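Local coordinates for pleckstrin homology domain-containing family M member 2 (Homo sapiens, PDB 3CXB), which binds the Salmonella effector SifA through its pleckstrin homology domain and also interacts with kinesin, probably linking the two during endosomal tubulation, at residues B[83-86]-B[87-90]; B[59-62]-B[63-67]. One frame throughout, in Å; residues are numbered along the deposited sequence.

Interaction 1: residues B[83-86]-B[87-90]; sequences AESE and AEMA
The carboxylates of Glu84 and Glu88 meet at the first turn of helix 86-100, Glu84 from the loop before it and Glu88 from the turn itself. Their planes are turned 53° apart, and the two side chains cross at about a right angle. OE2 of Glu88 carries the contact. Glu88 OE2 lies 3.3 Å from Glu84 OE2 and also comes close to Glu84 CG. The two oxygens are acceptors of like charge, not a bonded pair. Glu88 arrives there fully extended, with CG opposite the backbone N (chi1 -180°). Glu84 turns its CG between its own N and carbonyl carbon, which brings its chain across the end of Glu88.

Beside this pair the helix is capped. Ser85 is the N-cap. Its OG accepts from Glu88 N at 3.3 Å, and the same OG also rests near Glu88 CB. A capping box is not completed, because Glu88 OE2 stays 4.6 Å from Ser85 N. Ser85 O receives a weak bond from Met89 N at 3.3 Å. Glu86 O accepts from Ala90 N at 3.1 Å. On the inner side, Ala83 CB packs on Met89 CB at 3.7 Å. The buried Met89 side chain then bends away from this stretch. Glu86 directs its carboxylate elsewhere, to a salt bridge with Arg59. The backbone of Ala83 is hydrogen-bonded to that of His67.

The whole arrangement is the N-terminal cap of the C-terminal helix of a PH domain. The serine hydroxyl satisfies one N-H that has no carbonyl a turn earlier in the helix to bond. Acidic groups near a helix N-terminus would be expected to suit the helix dipole. The closeness of the two carboxylates may offset part of this, and could raise the proton affinity of one of them.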
# COMPACT_ATOMS: atom_id res chain seq x y z
N ALA B 83 -7.43 2.78 3.40
CA ALA B 83 -8.27 1.74 3.98
C ALA B 83 -9.69 2.28 4.11
O ALA B 83 -9.99 3.38 3.65
CB ALA B 83 -7.74 1.32 5.33
N GLU B 84 -10.57 1.50 4.73
CA GLU B 84 -11.96 1.92 4.89
C GLU B 84 -12.21 2.46 6.29
O GLU B 84 -13.17 3.20 6.51
CB GLU B 84 -12.90 0.74 4.60
CG GLU B 84 -12.73 -0.47 5.52
CD GLU B 84 -13.69 -1.63 5.21
OE1 GLU B 84 -14.92 -1.41 5.22
OE2 GLU B 84 -13.21 -2.76 4.97
N SER B 85 -11.34 2.10 7.24
CA SER B 85 -11.48 2.54 8.62
C SER B 85 -10.14 2.91 9.28
O SER B 85 -9.07 2.57 8.79
CB SER B 85 -12.16 1.44 9.44
OG SER B 85 -11.41 0.24 9.37
N GLU B 86 -10.22 3.62 10.40
CA GLU B 86 -9.03 4.02 11.12
C GLU B 86 -8.34 2.79 11.70
O GLU B 86 -7.11 2.77 11.87
CB GLU B 86 -9.43 5.00 12.22
CG GLU B 86 -8.43 5.17 13.39
CD GLU B 86 -7.21 5.99 13.03
OE1 GLU B 86 -7.32 6.86 12.14
OE2 GLU B 86 -6.14 5.77 13.64
N ALA B 87 -9.11 1.75 12.00
CA ALA B 87 -8.55 0.55 12.60
C ALA B 87 -7.81 -0.33 11.60
O ALA B 87 -6.66 -0.73 11.84
CB ALA B 87 -9.65 -0.25 13.28
N GLU B 88 -8.46 -0.65 10.49
CA GLU B 88 -7.83 -1.48 9.47
C GLU B 88 -6.50 -0.85 9.06
O GLU B 88 -5.47 -1.53 8.99
CB GLU B 88 -8.73 -1.62 8.24
CG GLU B 88 -8.11 -2.49 7.14
CD GLU B 88 -9.00 -2.66 5.92
OE1 GLU B 88 -8.58 -3.37 4.98
OE2 GLU B 88 -10.11 -2.09 5.89
N MET B 89 -6.51 0.45 8.81
CA MET B 89 -5.31 1.14 8.41
C MET B 89 -4.24 1.03 9.50
O MET B 89 -3.09 0.76 9.21
CB MET B 89 -5.63 2.59 8.08
CG MET B 89 -5.18 3.57 9.11
SD MET B 89 -3.66 4.30 8.58
CE MET B 89 -4.26 5.96 8.02
N ALA B 90 -4.63 1.20 10.75
CA ALA B 90 -3.66 1.07 11.83
C ALA B 90 -3.13 -0.36 11.89
O ALA B 90 -1.99 -0.62 12.31
CB ALA B 90 -4.31 1.42 13.13

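Interaction 2: residues B[59-62]-B[63-67]; sequences RANT and TDRPH
Arg65 lies across Asn61, and the two side chains meet at an oblique angle. The Asn61 amide and the Arg65 guanidinium planes are 37° apart. Arg65 NH2 is the guanidinium atom nearest the amide, 2.6 Å from Asn61 OD1. The Arg65 chain starts with CG between the backbone N and the carbonyl carbon (chi1 58°). From there it runs extended to NE, back over the turn, and this carries the guanidinium group to residues 60-62. Asn61 O lies at the guanidinium edge, in its plane, 3.5 Å from Arg65 NE. The methyl of Ala60 comes up obliquely, with Ala60 CB 4.0 Å from Arg65 NH2.

Thr63 approaches the same amide from the tip of the turn. Its CG2 sits 3.7 Å from Asn61 OD1, so that oxygen meets both a methyl group and a guanidinium nitrogen. Arg65 NE also makes a weak bond to Thr62 O at 3.0 Å. This bond is doubtful, because the position of that carbonyl is not secure in the model. Thr63 and Asp64 both have positive phi. These two consecutive residues reverse the chain and bring Arg65 back alongside Asn61.

The turn belongs to the loop between strands 54-59 and 68-73, which are antiparallel neighbours in the PH sheet. A backbone hydrogen bond between Ala60 and Ala68 joins the two arms at its base. Beyond the loop, Arg65 touches Lys9 and Trp20 and makes a long, weak ion pair with Glu80 of strand 79-82. His67 packs against Glu86 at the start of helix 86-100.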
# COMPACT_ATOMS: atom_id res chain seq x y z
N ARG B 59 1.72 7.36 7.99
CA ARG B 59 0.34 7.75 7.77
C ARG B 59 0.47 8.98 6.88
O ARG B 59 1.40 9.77 7.04
CB ARG B 59 -0.32 8.11 9.10
CG ARG B 59 -0.89 6.92 9.89
CD ARG B 59 -0.96 7.29 11.35
NE ARG B 59 -2.24 7.02 11.98
CZ ARG B 59 -2.47 6.00 12.80
NH1 ARG B 59 -3.67 5.83 13.33
NH2 ARG B 59 -1.49 5.16 13.09
N ALA B 60 -0.45 9.14 5.93
CA ALA B 60 -0.38 10.27 5.02
C ALA B 60 -1.26 11.44 5.43
O ALA B 60 -2.02 11.36 6.39
CB ALA B 60 -0.75 9.82 3.62
N ASN B 61 -1.13 12.53 4.68
CA ASN B 61 -1.89 13.75 4.91
C ASN B 61 -3.36 13.54 4.52
O ASN B 61 -3.73 12.48 4.04
CB ASN B 61 -1.26 14.87 4.09
CG ASN B 61 -0.63 14.37 2.80
OD1 ASN B 61 -1.25 14.42 1.73
ND2 ASN B 61 0.60 13.88 2.89
N THR B 62 -4.19 14.56 4.72
CA THR B 62 -5.61 14.45 4.40
C THR B 62 -5.90 14.52 2.90
O THR B 62 -5.83 13.51 2.21
CB THR B 62 -6.45 15.54 5.11
OG1 THR B 62 -6.31 15.41 6.53
CG2 THR B 62 -7.92 15.41 4.74
N THR B 63 -6.24 15.71 2.42
CA THR B 63 -6.56 15.92 1.01
C THR B 63 -7.73 15.03 0.59
O THR B 63 -7.68 14.37 -0.45
CB THR B 63 -5.35 15.63 0.09
OG1 THR B 63 -5.08 14.23 0.08
CG2 THR B 63 -4.12 16.38 0.58
N ASP B 64 -8.76 15.01 1.43
CA ASP B 64 -9.96 14.23 1.17
C ASP B 64 -9.67 12.81 0.70
O ASP B 64 -9.72 12.50 -0.49
CB ASP B 64 -10.84 14.96 0.15
CG ASP B 64 -11.15 16.39 0.57
OD1 ASP B 64 -11.83 17.11 -0.20
OD2 ASP B 64 -10.72 16.80 1.67
N ARG B 65 -9.36 11.96 1.67
CA ARG B 65 -9.04 10.56 1.43
C ARG B 65 -8.73 9.96 2.80
O ARG B 65 -7.58 9.68 3.12
CB ARG B 65 -7.83 10.44 0.51
CG ARG B 65 -6.59 11.13 1.04
CD ARG B 65 -5.41 10.99 0.10
NE ARG B 65 -4.19 11.56 0.68
CZ ARG B 65 -3.02 11.62 0.04
NH1 ARG B 65 -2.92 11.16 -1.20
NH2 ARG B 65 -1.96 12.14 0.65
N PRO B 66 -9.77 9.76 3.62
CA PRO B 66 -9.65 9.20 4.97
C PRO B 66 -8.93 7.87 5.06
O PRO B 66 -9.06 7.02 4.17
CB PRO B 66 -11.10 9.10 5.43
CG PRO B 66 -11.83 8.84 4.16
CD PRO B 66 -11.19 9.84 3.22
N HIS B 67 -8.15 7.69 6.13
CA HIS B 67 -7.41 6.46 6.38
C HIS B 67 -6.31 6.18 5.34
O HIS B 67 -6.10 5.03 4.95
CB HIS B 67 -8.38 5.27 6.42
CG HIS B 67 -9.68 5.58 7.07
ND1 HIS B 67 -9.79 5.88 8.42
CD2 HIS B 67 -10.94 5.65 6.57
CE1 HIS B 67 -11.06 6.12 8.71
NE2 HIS B 67 -11.77 5.99 7.61

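In the fold
Both contacts are local and lie at the surface, with centres about 11 Å apart. Interaction 1 holds the loop after strand 79-82 to the first turn of helix 86-100. Interaction 2 shapes the loop between strands 54-59 and 68-73. Interaction 1 has the one buried residue, Met89; none of the touching residues of interaction 2 is buried. Their chemistry differs. The helix start combines a serine cap and helix backbone bonds, one of them weak, with two carboxylates of like charge. In the loop an arginine reaches back over an irregular turn. The two meet directly, through the charged pair and the His67 contacts that link this loop to the helix start.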